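Local coordinates for dimethyl-sulfide monooxygenase (Hyphomicrobium sulfonivorans, PDB 6AK1), which oxidises dimethyl sulfide to methanethiol and formaldehyde with NADH and molecular oxygen, working as an FMN-dependent monooxygenase of the bacterial luciferase-like TIM-barrel family, at residues 109-112 / 113-116; 163-166 / 167-171; 291-294 / 295-298; 325-329 / 330-334; 406-410 / 411-415. All coordinates share one frame; numbering follows the deposited sequence.

Interaction 1. Residues 109-112 / 113-116; sequences FEQP and YLLA
The backbone oxygen Gln111 O is gripped by two amides of the first helical turn. Leu115 N gives the strong bond, 3.1 Å to Gln111 O and nearly straight at 174°, while Leu114 N adds only a weak one, bent to 125°. The next i to i+4 bond follows directly, Ala116 N to Pro112 O at 2.9 Å. Gln111 thus holds the N-cap position of helix 112-126, which follows strand 100-106 in the TIM barrel, and Pro112, lacking an amide hydrogen, fills the first turn without wasting a donor. Glu110 runs out extended from the loop over this turn, its CG opposite the backbone N (chi1 -162°). Its side chain crosses that of Leu115 at about a right angle, which puts OE1 3.8 Å from Leu115 CB and OE2 3.9 Å from Leu115 CD1. OE2 also forms a salt bridge with Arg118, one turn further along. Were this glutamate an alanine, Arg118 would probably be left without this carboxylate mate and the flank of Leu115 would lose its cover. Gln111 and Leu114 run side by side, pointing the same way, with Gln111 OE1 3.9 Å from Leu114 CD1.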
loop_
_atom_site.group_PDB
_atom_site.type_symbol
_atom_site.label_atom_id
_atom_site.label_comp_id
_atom_site.label_asym_id
_atom_site.label_seq_id
_atom_site.Cartn_x
_atom_site.Cartn_y
_atom_site.Cartn_z
ATOM N N PHE A 109 3.409 9.336 -13.667
ATOM C CA PHE A 109 2.629 10.121 -14.611
ATOM C C PHE A 109 2.121 11.436 -14.047
ATOM O O PHE A 109 1.924 12.382 -14.815
ATOM C CB PHE A 109 1.436 9.294 -15.121
ATOM C CG PHE A 109 1.825 7.939 -15.641
ATOM C CD1 PHE A 109 2.579 7.819 -16.812
ATOM C CD2 PHE A 109 1.452 6.785 -14.963
ATOM C CE1 PHE A 109 2.946 6.564 -17.297
ATOM C CE2 PHE A 109 1.810 5.530 -15.433
ATOM C CZ PHE A 109 2.560 5.414 -16.601
ATOM N N GLU A 110 1.919 11.531 -12.737
ATOM C CA GLU A 110 1.315 12.706 -12.139
ATOM C C GLU A 110 2.386 13.658 -11.620
ATOM O O GLU A 110 3.297 13.240 -10.893
ATOM C CB GLU A 110 0.369 12.315 -11.005
ATOM C CG GLU A 110 -0.581 13.440 -10.655
ATOM C CD GLU A 110 -1.665 13.007 -9.693
ATOM O OE1 GLU A 110 -2.299 13.908 -9.101
ATOM O OE2 GLU A 110 -1.874 11.778 -9.534
ATOM N N GLN A 111 2.258 14.931 -11.983
ATOM C CA GLN A 111 3.180 15.957 -11.507
ATOM C C GLN A 111 3.120 16.058 -9.980
ATOM O O GLN A 111 2.039 15.952 -9.395
ATOM C CB GLN A 111 2.839 17.313 -12.135
ATOM C CG GLN A 111 2.855 17.355 -13.672
ATOM C CD GLN A 111 1.535 16.898 -14.327
ATOM O OE1 GLN A 111 0.741 16.179 -13.722
ATOM N NE2 GLN A 111 1.312 17.314 -15.579
ATOM N N PRO A 112 4.254 16.280 -9.306
ATOM C CA PRO A 112 4.234 16.285 -7.827
ATOM C C PRO A 112 3.371 17.376 -7.214
ATOM O O PRO A 112 2.720 17.131 -6.192
ATOM C CB PRO A 112 5.718 16.457 -7.453
ATOM C CG PRO A 112 6.378 17.020 -8.695
ATOM C CD PRO A 112 5.616 16.438 -9.852
ATOM N N TYR A 113 3.338 18.573 -7.809
ATOM C CA TYR A 113 2.512 19.652 -7.262
ATOM C C TYR A 113 1.043 19.246 -7.173
ATOM O O TYR A 113 0.363 19.559 -6.191
ATOM C CB TYR A 113 2.666 20.908 -8.126
ATOM C CG TYR A 113 2.114 22.172 -7.503
ATOM C CD1 TYR A 113 2.844 22.865 -6.547
ATOM C CD2 TYR A 113 0.875 22.680 -7.879
ATOM C CE1 TYR A 113 2.357 24.022 -5.974
ATOM C CE2 TYR A 113 0.381 23.841 -7.307
ATOM C CZ TYR A 113 1.125 24.501 -6.357
ATOM O OH TYR A 113 0.653 25.656 -5.793
ATOM N N LEU A 114 0.533 18.550 -8.192
ATOM C CA LEU A 114 -0.875 18.162 -8.203
ATOM C C LEU A 114 -1.149 16.970 -7.295
ATOM O O LEU A 114 -2.183 16.931 -6.619
ATOM C CB LEU A 114 -1.322 17.841 -9.626
ATOM C CG LEU A 114 -1.414 19.015 -10.603
ATOM C CD1 LEU A 114 -1.854 18.487 -11.970
ATOM C CD2 LEU A 114 -2.374 20.103 -10.082
ATOM N N LEU A 115 -0.272 15.969 -7.291
ATOM C CA LEU A 115 -0.480 14.858 -6.363
ATOM C C LEU A 115 -0.438 15.353 -4.924
ATOM O O LEU A 115 -1.236 14.918 -4.087
ATOM C CB LEU A 115 0.550 13.738 -6.592
ATOM C CG LEU A 115 0.358 12.516 -5.664
ATOM C CD1 LEU A 115 -1.079 11.969 -5.708
ATOM C CD2 LEU A 115 1.373 11.407 -5.972
ATOM N N ALA A 116 0.460 16.298 -4.634
ATOM C CA ALA A 116 0.549 16.883 -3.300
ATOM C C ALA A 116 -0.792 17.442 -2.842
ATOM O O ALA A 116 -1.182 17.268 -1.679
ATOM C CB ALA A 116 1.614 17.983 -3.288
#

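Interaction 2. Residues 163-166 / 167-171; sequences EYME and VMYKL
Met165 and Tyr169, one turn apart, can be followed along the methionine chain. Met165 CB sits 4.0 Å from Tyr169 CE2. CG then turns beside the backbone N, and further bends at chi2 and chi3 fold the thioether back, bringing the methyl CE to 3.3 Å from Tyr169 OH and 3.8 Å from Tyr169 CZ. The same ring has Met165 O over one face, 3.2 Å above its plane and offset toward the rim, although that oxygen is committed to the helical bond from Tyr169 N. Tyr169 OH is hydrogen-bonded to Asn240.

On another flank Met168 SD approaches the Tyr164 ring obliquely, 52° off the normal and 4.7 Å from the centroid, a Met-aromatic contact; Tyr164 OH reaches Glu110 O. A salt bridge joins the next pair along, in which Lys170 NZ meets Glu166 OE2 at 2.8 Å, on the anti side of the carboxylate and 26° out of its plane. The two extended chains lie side by side, pointing the same way, and Lys170 CE rests 3.5 Å from Glu166 CG. His201 ND1 is a second partner of Lys170 NZ.

Successive i to i+4 backbone bonds join the turns. Through Tyr164 and Met168, helix 157-174 packs on Trp132 of strand 130-135 and on Pro112 of helix 112-126, as an outer helix of a TIM barrel does.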
loop_
_atom_site.group_PDB
_atom_site.type_symbol
_atom_site.label_atom_id
_atom_site.label_comp_id
_atom_site.label_asym_id
_atom_site.label_seq_id
_atom_site.Cartn_x
_atom_site.Cartn_y
_atom_site.Cartn_z
ATOM N N GLU A 163 14.117 13.186 -6.116
ATOM C CA GLU A 163 13.792 14.598 -6.233
ATOM C C GLU A 163 12.290 14.813 -6.205
ATOM O O GLU A 163 11.819 15.829 -5.690
ATOM C CB GLU A 163 14.392 15.177 -7.510
ATOM C CG GLU A 163 14.409 16.711 -7.524
ATOM C CD GLU A 163 14.789 17.275 -8.880
ATOM O OE1 GLU A 163 15.667 16.688 -9.543
ATOM O OE2 GLU A 163 14.200 18.287 -9.291
ATOM N N TYR A 164 11.533 13.858 -6.745
ATOM C CA TYR A 164 10.081 13.885 -6.638
ATOM C C TYR A 164 9.632 14.010 -5.187
ATOM O O TYR A 164 8.817 14.878 -4.858
ATOM C CB TYR A 164 9.496 12.627 -7.287
ATOM C CG TYR A 164 8.000 12.691 -7.538
ATOM C CD1 TYR A 164 7.083 12.550 -6.482
ATOM C CD2 TYR A 164 7.500 12.879 -8.830
ATOM C CE1 TYR A 164 5.719 12.609 -6.706
ATOM C CE2 TYR A 164 6.131 12.928 -9.063
ATOM C CZ TYR A 164 5.247 12.797 -7.996
ATOM O OH TYR A 164 3.890 12.839 -8.217
ATOM N N MET A 165 10.154 13.138 -4.303
ATOM C CA MET A 165 9.780 13.166 -2.885
ATOM C C MET A 165 10.260 14.444 -2.207
ATOM O O MET A 165 9.556 15.007 -1.360
ATOM C CB MET A 165 10.360 11.954 -2.153
ATOM C CG MET A 165 10.030 10.608 -2.769
ATOM S SD MET A 165 8.260 10.218 -2.770
ATOM C CE MET A 165 7.899 10.181 -1.007
ATOM N N GLU A 166 11.473 14.892 -2.537
ATOM C CA GLU A 166 11.961 16.183 -2.049
ATOM C C GLU A 166 10.938 17.294 -2.299
ATOM O O GLU A 166 10.586 18.049 -1.385
ATOM C CB GLU A 166 13.308 16.501 -2.714
ATOM C CG GLU A 166 13.829 17.924 -2.500
ATOM C CD GLU A 166 15.161 18.190 -3.219
ATOM O OE1 GLU A 166 15.665 17.292 -3.935
ATOM O OE2 GLU A 166 15.707 19.304 -3.066
ATOM N N VAL A 167 10.422 17.381 -3.532
ATOM C CA VAL A 167 9.393 18.376 -3.855
ATOM C C VAL A 167 8.175 18.206 -2.951
ATOM O O VAL A 167 7.681 19.176 -2.362
ATOM C CB VAL A 167 8.995 18.274 -5.340
ATOM C CG1 VAL A 167 7.756 19.115 -5.618
ATOM C CG2 VAL A 167 10.167 18.680 -6.257
ATOM N N MET A 168 7.661 16.964 -2.844
ATOM C CA MET A 168 6.490 16.691 -2.009
ATOM C C MET A 168 6.734 17.115 -0.568
ATOM O O MET A 168 5.890 17.779 0.044
ATOM C CB MET A 168 6.130 15.194 -2.040
ATOM C CG MET A 168 5.997 14.570 -3.409
ATOM S SD MET A 168 4.588 15.230 -4.300
ATOM C CE MET A 168 3.237 14.270 -3.621
ATOM N N TYR A 169 7.880 16.708 0.001
ATOM C CA TYR A 169 8.200 17.057 1.388
ATOM C C TYR A 169 8.333 18.576 1.581
ATOM O O TYR A 169 7.945 19.116 2.627
ATOM C CB TYR A 169 9.488 16.354 1.820
ATOM C CG TYR A 169 9.440 14.823 1.847
ATOM C CD1 TYR A 169 8.244 14.129 2.034
ATOM C CD2 TYR A 169 10.600 14.082 1.707
ATOM C CE1 TYR A 169 8.214 12.729 2.061
ATOM C CE2 TYR A 169 10.584 12.689 1.738
ATOM C CZ TYR A 169 9.392 12.020 1.917
ATOM O OH TYR A 169 9.398 10.638 1.936
ATOM N N LYS A 170 8.890 19.283 0.594
ATOM C CA LYS A 170 8.999 20.738 0.707
ATOM C C LYS A 170 7.625 21.384 0.724
ATOM O O LYS A 170 7.360 22.288 1.524
ATOM C CB LYS A 170 9.831 21.307 -0.449
ATOM C CG LYS A 170 11.316 20.994 -0.361
ATOM C CD LYS A 170 12.095 21.575 -1.555
ATOM C CE LYS A 170 13.586 21.215 -1.492
ATOM N NZ LYS A 170 14.324 21.692 -2.699
ATOM N N LEU A 171 6.727 20.923 -0.147
ATOM C CA LEU A 171 5.383 21.491 -0.188
ATOM C C LEU A 171 4.640 21.236 1.118
ATOM O O LEU A 171 4.050 22.155 1.698
ATOM C CB LEU A 171 4.615 20.917 -1.378
ATOM C CG LEU A 171 5.166 21.332 -2.742
ATOM C CD1 LEU A 171 4.591 20.468 -3.857
ATOM C CD2 LEU A 171 4.897 22.828 -3.009
#

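Interaction 3. Residues 291-294 / 295-298; sequences AAEA and KYQE
Four consecutive i to i+4 backbone bonds, from Lys295 N to Ala291 O (3.0 Å) through Glu298 N to Ala294 O (2.9 Å), establish a regular alpha-helical turn. A side-chain bond runs beside the third of them, that from Gln297 N to Glu293 O. Gln297 NE2 donates to Glu293 OE2 at a short 2.6 Å and a nearly straight 168°. The acceptor is met almost along its C-O axis and lies close to the amide plane of Gln297, whereas carboxylate and amide planes are turned 46° apart. Bends at chi2 in both chains make this possible: Glu293 leaves with CG anti to the backbone N (chi1 178°) and then curls round, while Gln297 starts with CG beside its backbone N and bends in turn. The two side chains therefore cross obliquely. The same OE2 lies at the edge of the Tyr296 ring, 3.8 Å from CD2 of that tyrosine, near the ring plane. Helix 289-300 is set against strand 370-372 through Ala292, which is buried, and Glu293 on Val372, and through Tyr296 on both Val370 and Val372, while Lys295 leads away from the turn to pair through NZ with Thr285 O and, in a salt bridge, with Asp407 of helix 403-418.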
loop_
_atom_site.group_PDB
_atom_site.type_symbol
_atom_site.label_atom_id
_atom_site.label_comp_id
_atom_site.label_asym_id
_atom_site.label_seq_id
_atom_site.Cartn_x
_atom_site.Cartn_y
_atom_site.Cartn_z
ATOM N N ALA A 291 -12.802 -27.411 9.005
ATOM C CA ALA A 291 -13.675 -26.439 8.360
ATOM C C ALA A 291 -12.873 -25.471 7.504
ATOM O O ALA A 291 -13.275 -25.162 6.379
ATOM C CB ALA A 291 -14.506 -25.692 9.404
ATOM N N ALA A 292 -11.724 -25.000 8.009
ATOM C CA ALA A 292 -10.890 -24.099 7.214
ATOM C C ALA A 292 -10.444 -24.768 5.926
ATOM O O ALA A 292 -10.438 -24.142 4.862
ATOM C CB ALA A 292 -9.680 -23.644 8.019
ATOM N N GLU A 293 -10.107 -26.053 5.993
ATOM C CA GLU A 293 -9.656 -26.756 4.802
ATOM C C GLU A 293 -10.792 -26.940 3.800
ATOM O O GLU A 293 -10.597 -26.747 2.593
ATOM C CB GLU A 293 -9.033 -28.100 5.204
ATOM C CG GLU A 293 -8.557 -28.966 4.031
ATOM C CD GLU A 293 -7.471 -28.298 3.182
ATOM O OE1 GLU A 293 -6.646 -27.525 3.725
ATOM O OE2 GLU A 293 -7.460 -28.546 1.956
ATOM N N ALA A 294 -11.989 -27.310 4.272
ATOM C CA ALA A 294 -13.110 -27.478 3.345
ATOM C C ALA A 294 -13.502 -26.155 2.691
ATOM O O ALA A 294 -13.914 -26.144 1.524
ATOM C CB ALA A 294 -14.313 -28.097 4.060
ATOM N N LYS A 295 -13.403 -25.039 3.422
ATOM C CA LYS A 295 -13.647 -23.728 2.818
ATOM C C LYS A 295 -12.613 -23.430 1.736
ATOM O O LYS A 295 -12.953 -22.964 0.641
ATOM C CB LYS A 295 -13.628 -22.648 3.904
ATOM C CG LYS A 295 -13.779 -21.231 3.386
ATOM C CD LYS A 295 -13.819 -20.213 4.538
ATOM C CE LYS A 295 -15.021 -20.460 5.463
ATOM N NZ LYS A 295 -14.918 -19.652 6.713
ATOM N N TYR A 296 -11.347 -23.732 2.021
ATOM C CA TYR A 296 -10.281 -23.570 1.035
ATOM C C TYR A 296 -10.575 -24.343 -0.252
ATOM O O TYR A 296 -10.462 -23.801 -1.358
ATOM C CB TYR A 296 -8.959 -24.028 1.657
ATOM C CG TYR A 296 -7.766 -23.958 0.739
ATOM C CD1 TYR A 296 -7.239 -22.727 0.345
ATOM C CD2 TYR A 296 -7.148 -25.118 0.277
ATOM C CE1 TYR A 296 -6.130 -22.652 -0.495
ATOM C CE2 TYR A 296 -6.036 -25.053 -0.567
ATOM C CZ TYR A 296 -5.534 -23.817 -0.941
ATOM O OH TYR A 296 -4.442 -23.738 -1.768
ATOM N N GLN A 297 -10.955 -25.617 -0.129
ATOM C CA GLN A 297 -11.228 -26.417 -1.316
ATOM C C GLN A 297 -12.468 -25.912 -2.037
ATOM O O GLN A 297 -12.534 -25.950 -3.271
ATOM C CB GLN A 297 -11.383 -27.893 -0.930
ATOM C CG GLN A 297 -10.127 -28.488 -0.250
ATOM C CD GLN A 297 -8.948 -28.621 -1.201
ATOM O OE1 GLN A 297 -9.111 -28.561 -2.423
ATOM N NE2 GLN A 297 -7.753 -28.774 -0.644
ATOM N N GLU A 298 -13.454 -25.431 -1.280
ATOM C CA GLU A 298 -14.655 -24.860 -1.880
ATOM C C GLU A 298 -14.311 -23.635 -2.723
ATOM O O GLU A 298 -14.767 -23.498 -3.859
ATOM C CB GLU A 298 -15.660 -24.516 -0.773
ATOM C CG GLU A 298 -17.081 -24.272 -1.251
ATOM C CD GLU A 298 -18.013 -23.862 -0.112
ATOM O OE1 GLU A 298 -18.674 -24.758 0.471
ATOM O OE2 GLU A 298 -18.076 -22.642 0.201
#

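Interaction 4. Residues 325-329 / 330-334; sequences PDEPL and QAMEN
Glu327 reaches across a tight turn to Met332, its carboxylate coming against CA and CB of that residue. Glu327 CG lies between its backbone N and carbonyl carbon (chi1 68°), and the straight chain beyond brings OE1 to 3.4 Å from Met332 CA and 3.9 Å from Met332 CB. Its other oxygen, OE2, comes to 3.7 Å from Ala331 O, with no hydrogen bond between these two acceptors. The Pro328 ring touches the turn as well: Pro328 CG meets Ala331 CB at 4.0 Å, while its CB touches Gln330 CG. Leu329 and Met332 make a looser apolar approach, Leu329 CD1 to Met332 CE at 4.4 Å. Two i to i+3 bonds define the 3-10 turn that positions these groups, Ala331 N to Pro328 O at 3.0 Å and Met332 N to Leu329 O at 2.9 Å. In each the donor stands above the carbonyl plane, more than 50° out of it. The turn belongs to the loop joining helices 305-316 and 335-344. Leu329 and Met332 pack on Leu341 of helix 335-344, whose N-cap is Asn334; helix 355-362 is met by Leu329 through Val358, and by Glu327 and Met332 through Val355.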
loop_
_atom_site.group_PDB
_atom_site.type_symbol
_atom_site.label_atom_id
_atom_site.label_comp_id
_atom_site.label_asym_id
_atom_site.label_seq_id
_atom_site.Cartn_x
_atom_site.Cartn_y
_atom_site.Cartn_z
ATOM N N PRO A 325 1.997 -27.500 -19.413
ATOM C CA PRO A 325 1.189 -27.699 -18.194
ATOM C C PRO A 325 1.469 -29.003 -17.478
ATOM O O PRO A 325 1.172 -29.107 -16.277
ATOM C CB PRO A 325 -0.263 -27.661 -18.706
ATOM C CG PRO A 325 -0.180 -27.057 -20.085
ATOM C CD PRO A 325 1.164 -27.436 -20.626
ATOM N N ASP A 326 2.024 -30.002 -18.170
ATOM C CA ASP A 326 2.173 -31.335 -17.600
ATOM C C ASP A 326 3.566 -31.636 -17.061
ATOM O O ASP A 326 3.752 -32.691 -16.447
ATOM C CB ASP A 326 1.783 -32.391 -18.635
ATOM C CG ASP A 326 0.316 -32.336 -18.971
ATOM O OD1 ASP A 326 -0.484 -32.896 -18.193
ATOM O OD2 ASP A 326 -0.044 -31.706 -19.989
ATOM N N GLU A 327 4.541 -30.755 -17.255
ATOM C CA GLU A 327 5.826 -30.976 -16.619
ATOM C C GLU A 327 5.700 -30.755 -15.111
ATOM O O GLU A 327 4.894 -29.937 -14.666
ATOM C CB GLU A 327 6.886 -30.045 -17.202
ATOM C CG GLU A 327 6.691 -28.581 -16.882
ATOM C CD GLU A 327 7.923 -27.759 -17.202
ATOM O OE1 GLU A 327 8.013 -26.588 -16.741
ATOM O OE2 GLU A 327 8.805 -28.300 -17.912
ATOM N N PRO A 328 6.470 -31.487 -14.305
ATOM C CA PRO A 328 6.471 -31.231 -12.862
ATOM C C PRO A 328 7.091 -29.884 -12.555
ATOM O O PRO A 328 7.930 -29.378 -13.307
ATOM C CB PRO A 328 7.324 -32.372 -12.293
ATOM C CG PRO A 328 8.224 -32.744 -13.413
ATOM C CD PRO A 328 7.387 -32.584 -14.661
ATOM N N LEU A 329 6.664 -29.309 -11.424
ATOM C CA LEU A 329 7.189 -28.021 -10.974
ATOM C C LEU A 329 8.713 -28.024 -10.894
ATOM O O LEU A 329 9.365 -27.059 -11.315
ATOM C CB LEU A 329 6.588 -27.657 -9.611
ATOM C CG LEU A 329 7.080 -26.362 -8.957
ATOM C CD1 LEU A 329 6.911 -25.154 -9.889
ATOM C CD2 LEU A 329 6.399 -26.123 -7.619
ATOM N N GLN A 330 9.301 -29.101 -10.360
ATOM C CA GLN A 330 10.748 -29.149 -10.169
ATOM C C GLN A 330 11.523 -29.003 -11.480
ATOM O O GLN A 330 12.692 -28.602 -11.454
ATOM C CB GLN A 330 11.147 -30.450 -9.459
ATOM C CG GLN A 330 10.552 -31.715 -10.066
ATOM C CD GLN A 330 11.030 -33.005 -9.385
ATOM O OE1 GLN A 330 12.116 -33.059 -8.798
ATOM N NE2 GLN A 330 10.206 -34.048 -9.459
ATOM N N ALA A 331 10.896 -29.288 -12.623
ATOM C CA ALA A 331 11.536 -29.178 -13.931
ATOM C C ALA A 331 11.317 -27.827 -14.613
ATOM O O ALA A 331 11.744 -27.654 -15.758
ATOM C CB ALA A 331 11.037 -30.298 -14.849
ATOM N N MET A 332 10.667 -26.870 -13.954
ATOM C CA MET A 332 10.428 -25.570 -14.568
ATOM C C MET A 332 11.752 -24.861 -14.850
ATOM O O MET A 332 12.689 -24.901 -14.044
ATOM C CB MET A 332 9.535 -24.720 -13.660
ATOM C CG MET A 332 9.316 -23.278 -14.111
ATOM S SD MET A 332 7.982 -22.432 -13.206
ATOM C CE MET A 332 6.550 -23.319 -13.853
ATOM N N GLU A 333 11.827 -24.210 -16.013
ATOM C CA GLU A 333 13.092 -23.635 -16.458
ATOM C C GLU A 333 13.462 -22.413 -15.631
ATOM O O GLU A 333 14.583 -22.318 -15.116
ATOM C CB GLU A 333 13.018 -23.283 -17.945
ATOM C CG GLU A 333 12.684 -24.470 -18.865
ATOM C CD GLU A 333 13.862 -25.414 -19.107
ATOM O OE1 GLU A 333 13.659 -26.445 -19.799
ATOM O OE2 GLU A 333 14.985 -25.122 -18.619
ATOM N N ASN A 334 12.534 -21.474 -15.479
ATOM C CA ASN A 334 12.851 -20.202 -14.851
ATOM C C ASN A 334 13.173 -20.398 -13.373
ATOM O O ASN A 334 12.314 -20.821 -12.595
ATOM C CB ASN A 334 11.687 -19.237 -15.023
ATOM C CG ASN A 334 12.045 -17.825 -14.612
ATOM O OD1 ASN A 334 11.910 -17.445 -13.442
ATOM N ND2 ASN A 334 12.510 -17.036 -15.574
#

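Interaction 5. Residues 406-410 / 411-415; sequences TDFID and YIVPE
Phe408 O takes two backbone bonds, from Ile412 N at 2.9 Å and from Val413 N at 3.0 Å, the latter an i to i+5 bond of a pi-type turn. Just before it, Tyr411 N bonds to Asp407 O at 2.8 Å in the usual i to i+4 way. Pro414 follows without an amide hydrogen, its CD set 3.2 Å from Ile409 O. The N atoms of Pro414 and Glu415 make no bond to the preceding turn and the helix is kinked there, consistent with the 30° between the short axes of 406-410 and 411-415.

Apolar contacts centre on Phe408. Its CG is anti to the backbone N (chi1 -162°), which carries the ring alongside the next turn, where it crosses Ile412 and Val413 at about a right angle. Ile412 CB stands over the ring centre in a CH-pi contact, 3.9 Å from the centroid and 4° off the normal, and Ile412 CG2 reaches Phe408 CZ at 3.7 Å. Val413 CG2 comes obliquely to Phe408 CD1. A serine here would probably leave Ile412 and Val413 without their shared aromatic surface and open a gap toward Leu7 and Leu382.

Polar and aromatic groups meet where Asp407 lies alongside Tyr411, its carboxyl carbon at the ring edge and in plane, with OD1 3.6 Å from Tyr411 CE2. Asp407 OD2 pairs with Lys295.

The carboxylate thus meets the ring's hydrogen-bearing rim, whose partial positive charge probably suits an anion, while Phe408 offers its pi face to aliphatic carbon.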
loop_
_atom_site.group_PDB
_atom_site.type_symbol
_atom_site.label_atom_id
_atom_site.label_comp_id
_atom_site.label_asym_id
_atom_site.label_seq_id
_atom_site.Cartn_x
_atom_site.Cartn_y
_atom_site.Cartn_z
ATOM N N THR A 406 -14.257 -10.497 7.540
ATOM C CA THR A 406 -15.228 -10.904 8.552
ATOM C C THR A 406 -14.795 -12.177 9.274
ATOM O O THR A 406 -14.899 -12.260 10.505
ATOM C CB THR A 406 -16.598 -11.092 7.903
ATOM O OG1 THR A 406 -17.024 -9.842 7.346
ATOM C CG2 THR A 406 -17.631 -11.551 8.941
ATOM N N ASP A 407 -14.312 -13.182 8.533
ATOM C CA ASP A 407 -13.846 -14.410 9.180
ATOM C C ASP A 407 -12.633 -14.142 10.069
ATOM O O ASP A 407 -12.537 -14.680 11.181
ATOM C CB ASP A 407 -13.494 -15.475 8.139
ATOM C CG ASP A 407 -14.704 -16.189 7.583
ATOM O OD1 ASP A 407 -15.822 -16.014 8.126
ATOM O OD2 ASP A 407 -14.521 -16.945 6.598
ATOM N N PHE A 408 -11.686 -13.326 9.592
ATOM C CA PHE A 408 -10.544 -12.967 10.429
ATOM C C PHE A 408 -10.995 -12.320 11.731
ATOM O O PHE A 408 -10.525 -12.686 12.814
ATOM C CB PHE A 408 -9.597 -12.028 9.684
ATOM C CG PHE A 408 -8.229 -11.964 10.298
ATOM C CD1 PHE A 408 -7.954 -11.062 11.304
ATOM C CD2 PHE A 408 -7.227 -12.843 9.885
ATOM C CE1 PHE A 408 -6.709 -11.013 11.887
ATOM C CE2 PHE A 408 -5.970 -12.796 10.467
ATOM C CZ PHE A 408 -5.713 -11.884 11.467
ATOM N N ILE A 409 -11.905 -11.349 11.643
ATOM C CA ILE A 409 -12.379 -10.681 12.852
ATOM C C ILE A 409 -13.091 -11.670 13.773
ATOM O O ILE A 409 -12.843 -11.698 14.979
ATOM C CB ILE A 409 -13.280 -9.491 12.481
ATOM C CG1 ILE A 409 -12.475 -8.470 11.672
ATOM C CG2 ILE A 409 -13.884 -8.845 13.745
ATOM C CD1 ILE A 409 -13.321 -7.333 11.096
ATOM N N ASP A 410 -13.953 -12.521 13.218
ATOM C CA ASP A 410 -14.771 -13.398 14.057
ATOM C C ASP A 410 -13.948 -14.515 14.702
ATOM O O ASP A 410 -14.143 -14.831 15.880
ATOM C CB ASP A 410 -15.916 -13.993 13.231
ATOM C CG ASP A 410 -16.926 -12.936 12.793
ATOM O OD1 ASP A 410 -16.910 -11.825 13.349
ATOM O OD2 ASP A 410 -17.736 -13.216 11.896
ATOM N N TYR A 411 -13.048 -15.138 13.944
ATOM C CA TYR A 411 -12.367 -16.354 14.381
ATOM C C TYR A 411 -10.964 -16.118 14.927
ATOM O O TYR A 411 -10.541 -16.850 15.823
ATOM C CB TYR A 411 -12.242 -17.347 13.228
ATOM C CG TYR A 411 -13.514 -17.971 12.714
ATOM C CD1 TYR A 411 -14.131 -18.999 13.409
ATOM C CD2 TYR A 411 -14.054 -17.580 11.494
ATOM C CE1 TYR A 411 -15.270 -19.591 12.928
ATOM C CE2 TYR A 411 -15.196 -18.170 11.000
ATOM C CZ TYR A 411 -15.799 -19.186 11.727
ATOM O OH TYR A 411 -16.933 -19.804 11.252
ATOM N N ILE A 412 -10.210 -15.166 14.378
ATOM C CA ILE A 412 -8.795 -14.982 14.724
ATOM C C ILE A 412 -8.585 -13.847 15.731
ATOM O O ILE A 412 -7.865 -14.014 16.707
ATOM C CB ILE A 412 -7.946 -14.753 13.456
ATOM C CG1 ILE A 412 -8.133 -15.894 12.450
ATOM C CG2 ILE A 412 -6.479 -14.579 13.833
ATOM C CD1 ILE A 412 -8.077 -17.287 13.071
ATOM N N VAL A 413 -9.218 -12.678 15.483
ATOM C CA VAL A 413 -8.994 -11.538 16.398
ATOM C C VAL A 413 -9.275 -11.853 17.833
ATOM O O VAL A 413 -8.499 -11.408 18.701
ATOM C CB VAL A 413 -9.809 -10.305 15.875
ATOM C CG1 VAL A 413 -10.041 -9.303 17.001
ATOM C CG2 VAL A 413 -9.072 -9.627 14.732
ATOM N N PRO A 414 -10.335 -12.600 18.224
ATOM C CA PRO A 414 -10.498 -12.934 19.647
ATOM C C PRO A 414 -9.345 -13.751 20.197
ATOM O O PRO A 414 -8.956 -13.555 21.354
ATOM C CB PRO A 414 -11.817 -13.726 19.680
ATOM C CG PRO A 414 -12.557 -13.285 18.462
ATOM C CD PRO A 414 -11.463 -13.137 17.430
ATOM N N GLU A 415 -8.782 -14.665 19.393
ATOM C CA GLU A 415 -7.639 -15.452 19.847
ATOM C C GLU A 415 -6.390 -14.597 19.976
ATOM O O GLU A 415 -5.622 -14.767 20.926
ATOM C CB GLU A 415 -7.372 -16.616 18.899
ATOM C CG GLU A 415 -6.169 -17.478 19.305
ATOM C CD GLU A 415 -6.377 -18.210 20.635
ATOM O OE1 GLU A 415 -7.532 -18.565 20.954
ATOM O OE2 GLU A 415 -5.386 -18.426 21.361
#

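Interactions 1 and 2 form one cluster, their centres about 10 Å apart: Tyr164 OH lies 2.8 Å from Glu110 O, a probable hydrogen bond, and Met168 SD packs 3.3 Å from Pro112 O. This pair lies nearest the cofactor region. The side chain of Glu110 is about 9 Å from that of Asp58, and Met165 about 9 Å from Tyr158, both FMN-binding residues by similarity. Interactions 3 and 5 form a second cluster, with centres about 16 Å apart, joined by the salt bridge from Lys295 NZ to Asp407 OD2 at 2.7 Å. Interaction 4 is separate, its nearest atoms about 13 Å from interaction 3. The two clusters occupy opposite sides of the chain's centre.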